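Sugar-binding transcriptional regulator, LacI family (Enterococcus faecalis, PDB 3CS3) probably binds a sugar effector in its two-lobed C-terminal domain and probably regulates transcription by binding DNA, as LacI-family regulators do. Local coordinates at residues Ala16-Ser21 and Gly156-Pro161. Numbering follows the deposited sequence.
Sequences ADYGGS and GDFTEP
Y18 reaches across from one lobe and lays a face of its ring over the CB methylene of F158 on the other. That CB stands 3.8 Å from the centroid of the Y18 ring and 16° off its normal, a CH-pi contact. The two rings meet obliquely, their planes inclined at 57°, and F158 CD2 comes to 3.8 Å from Y18 CZ. With chi1 at 34°, short of the usual +60°, Y18 CG sits between the backbone N and the carbonyl carbon, which puts the ring over F158. Beside the rings, Y18 CB rests 3.8 Å from T159 CG2. No hydrogen bond joins segments 16-21 and 156-161.

The loop that presents F158 is braced by an Asx turn. D157 OD1 accepts from T159 N at 3.2 Å and from T159 OG1 at 2.6 Å, both donors coming from the same face of the carboxylate, and S162 OG is a further partner. P127, F184 and M188 also pack on F158. The contact thus spans the interlobe cleft of a periplasmic-binding-protein-like fold, linking the loop between strand 10-15 and helix 23-35 to the turn between strand 151-155 and helix 160-170, with helix 186-196 alongside.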
ATOM      1  N   ALA A  16       7.273  -3.442  -7.211  1.00 44.53           N
ATOM      2  CA  ALA A  16       6.734  -2.929  -8.468  1.00 53.46           C
ATOM      3  C   ALA A  16       5.635  -1.883  -8.273  1.00 58.86           C
ATOM      4  O   ALA A  16       5.326  -1.122  -9.193  1.00 68.95           O
ATOM      5  CB  ALA A  16       6.224  -4.078  -9.305  1.00 47.77           C
ATOM      6  N   ASP A  17       5.073  -1.847  -7.069  1.00 64.54           N
ATOM      7  CA  ASP A  17       3.904  -1.016  -6.723  1.00 78.56           C
ATOM      8  C   ASP A  17       2.629  -1.238  -7.550  1.00 81.87           C
ATOM      9  O   ASP A  17       1.953  -0.289  -7.954  1.00 80.70           O
ATOM     10  CB  ASP A  17       4.242   0.477  -6.559  1.00 80.91           C
ATOM     11  CG  ASP A  17       4.390   0.886  -5.096  1.00 88.64           C
ATOM     12  OD1 ASP A  17       3.772   1.896  -4.695  1.00 92.38           O
ATOM     13  OD2 ASP A  17       5.112   0.196  -4.341  1.00 85.26           O
ATOM     14  N   TYR A  18       2.337  -2.510  -7.819  1.00 85.81           N
ATOM     15  CA  TYR A  18       0.954  -2.939  -7.948  1.00 85.29           C
ATOM     16  C   TYR A  18       0.537  -3.508  -6.595  1.00 88.91           C
ATOM     17  O   TYR A  18      -0.354  -2.964  -5.937  1.00 90.88           O
ATOM     18  CB  TYR A  18       0.700  -3.940  -9.100  1.00 79.68           C
ATOM     19  CG  TYR A  18       1.801  -4.933  -9.438  1.00 76.82           C
ATOM     20  CD1 TYR A  18       2.593  -4.753 -10.570  1.00 73.36           C
ATOM     21  CD2 TYR A  18       2.014  -6.081  -8.664  1.00 77.17           C
ATOM     22  CE1 TYR A  18       3.583  -5.666 -10.904  1.00 68.50           C
ATOM     23  CE2 TYR A  18       3.017  -6.996  -8.983  1.00 66.93           C
ATOM     24  CZ  TYR A  18       3.798  -6.781 -10.105  1.00 71.62           C
ATOM     25  OH  TYR A  18       4.789  -7.682 -10.428  1.00 70.53           O
ATOM     26  N   GLY A  19       1.256  -4.539  -6.153  1.00 87.54           N
ATOM     27  CA  GLY A  19       0.847  -5.425  -5.066  1.00 86.93           C
ATOM     28  C   GLY A  19       0.691  -4.898  -3.652  1.00 89.06           C
ATOM     29  O   GLY A  19       0.911  -5.641  -2.694  1.00 89.43           O
ATOM     30  N   GLY A  20       0.280  -3.635  -3.518  1.00 88.10           N
ATOM     31  CA  GLY A  20       0.047  -2.994  -2.221  1.00 85.97           C
ATOM     32  C   GLY A  20      -1.063  -3.641  -1.414  1.00 86.48           C
ATOM     33  O   GLY A  20      -1.277  -3.301  -0.248  1.00 91.90           O
ATOM     34  N   SER A  21      -1.763  -4.580  -2.046  1.00 79.09           N
ATOM     35  CA  SER A  21      -2.779  -5.381  -1.393  1.00 78.29           C
ATOM     36  C   SER A  21      -2.139  -6.513  -0.577  1.00 80.15           C
ATOM     37  O   SER A  21      -2.787  -7.106   0.291  1.00 83.01           O
ATOM     38  CB  SER A  21      -3.760  -5.931  -2.434  1.00 79.88           C
ATOM     39  OG  SER A  21      -3.462  -7.271  -2.799  1.00 73.75           O
ATOM     40  N   GLY A 156      -3.747  -7.821 -18.724  1.00 52.73           N
ATOM     41  CA  GLY A 156      -3.731  -6.756 -17.719  1.00 47.84           C
ATOM     42  C   GLY A 156      -2.303  -6.562 -17.254  1.00 45.20           C
ATOM     43  O   GLY A 156      -1.373  -7.053 -17.893  1.00 44.93           O
ATOM     44  N   ASP A 157      -2.117  -5.851 -16.146  1.00 51.47           N
ATOM     45  CA  ASP A 157      -0.766  -5.551 -15.654  1.00 51.39           C
ATOM     46  C   ASP A 157      -0.622  -5.656 -14.133  1.00 51.19           C
ATOM     47  O   ASP A 157       0.285  -5.050 -13.545  1.00 55.76           O
ATOM     48  CB  ASP A 157      -0.290  -4.178 -16.166  1.00 53.33           C
ATOM     49  CG  ASP A 157      -1.278  -3.050 -15.866  1.00 61.42           C
ATOM     50  OD1 ASP A 157      -2.074  -3.169 -14.913  1.00 60.55           O
ATOM     51  OD2 ASP A 157      -1.248  -2.029 -16.586  1.00 69.75           O
ATOM     52  N   PHE A 158      -1.531  -6.422 -13.523  1.00 47.36           N
ATOM     53  CA  PHE A 158      -1.647  -6.631 -12.066  1.00 44.93           C
ATOM     54  C   PHE A 158      -2.231  -5.444 -11.285  1.00 47.62           C
ATOM     55  O   PHE A 158      -2.514  -5.564 -10.092  1.00 47.21           O
ATOM     56  CB  PHE A 158      -0.329  -7.115 -11.428  1.00 40.61           C
ATOM     57  CG  PHE A 158      -0.042  -8.582 -11.629  1.00 46.37           C
ATOM     58  CD1 PHE A 158      -1.072  -9.527 -11.625  1.00 44.86           C
ATOM     59  CD2 PHE A 158       1.270  -9.024 -11.776  1.00 44.70           C
ATOM     60  CE1 PHE A 158      -0.795 -10.891 -11.799  1.00 39.04           C
ATOM     61  CE2 PHE A 158       1.555 -10.382 -11.951  1.00 46.08           C
ATOM     62  CZ  PHE A 158       0.519 -11.316 -11.957  1.00 38.98           C
ATOM     63  N   THR A 159      -2.426  -4.310 -11.954  1.00 48.35           N
ATOM     64  CA  THR A 159      -2.950  -3.123 -11.296  1.00 51.95           C
ATOM     65  C   THR A 159      -4.453  -3.042 -11.475  1.00 53.68           C
ATOM     66  O   THR A 159      -4.997  -3.596 -12.426  1.00 60.06           O
ATOM     67  CB  THR A 159      -2.313  -1.812 -11.821  1.00 50.89           C
ATOM     68  OG1 THR A 159      -2.867  -1.482 -13.101  1.00 56.05           O
ATOM     69  CG2 THR A 159      -0.792  -1.933 -11.931  1.00 55.20           C
ATOM     70  N   GLU A 160      -5.102  -2.332 -10.559  1.00 57.11           N
ATOM     71  CA  GLU A 160      -6.554  -2.120 -10.567  1.00 59.69           C
ATOM     72  C   GLU A 160      -7.142  -1.410 -11.819  1.00 57.09           C
ATOM     73  O   GLU A 160      -8.198  -1.838 -12.303  1.00 54.54           O
ATOM     74  CB  GLU A 160      -6.983  -1.440  -9.253  1.00 59.64           C
ATOM     75  CG  GLU A 160      -8.461  -1.126  -9.112  1.00 67.03           C
ATOM     76  CD  GLU A 160      -8.795  -0.468  -7.787  1.00 73.46           C
ATOM     77  OE1 GLU A 160      -8.396  -1.004  -6.729  1.00 83.86           O
ATOM     78  OE2 GLU A 160      -9.466   0.585  -7.803  1.00 83.89           O
ATOM     79  N   PRO A 161      -6.485  -0.333 -12.338  1.00 53.61           N
ATOM     80  CA  PRO A 161      -6.941   0.253 -13.619  1.00 55.42           C
ATOM     81  C   PRO A 161      -7.097  -0.713 -14.805  1.00 53.38           C
ATOM     82  O   PRO A 161      -8.005  -0.525 -15.616  1.00 56.05           O
ATOM     83  CB  PRO A 161      -5.855   1.288 -13.936  1.00 56.71           C
ATOM     84  CG  PRO A 161      -5.329   1.686 -12.618  1.00 49.33           C
ATOM     85  CD  PRO A 161      -5.365   0.451 -11.775  1.00 50.49           C
TER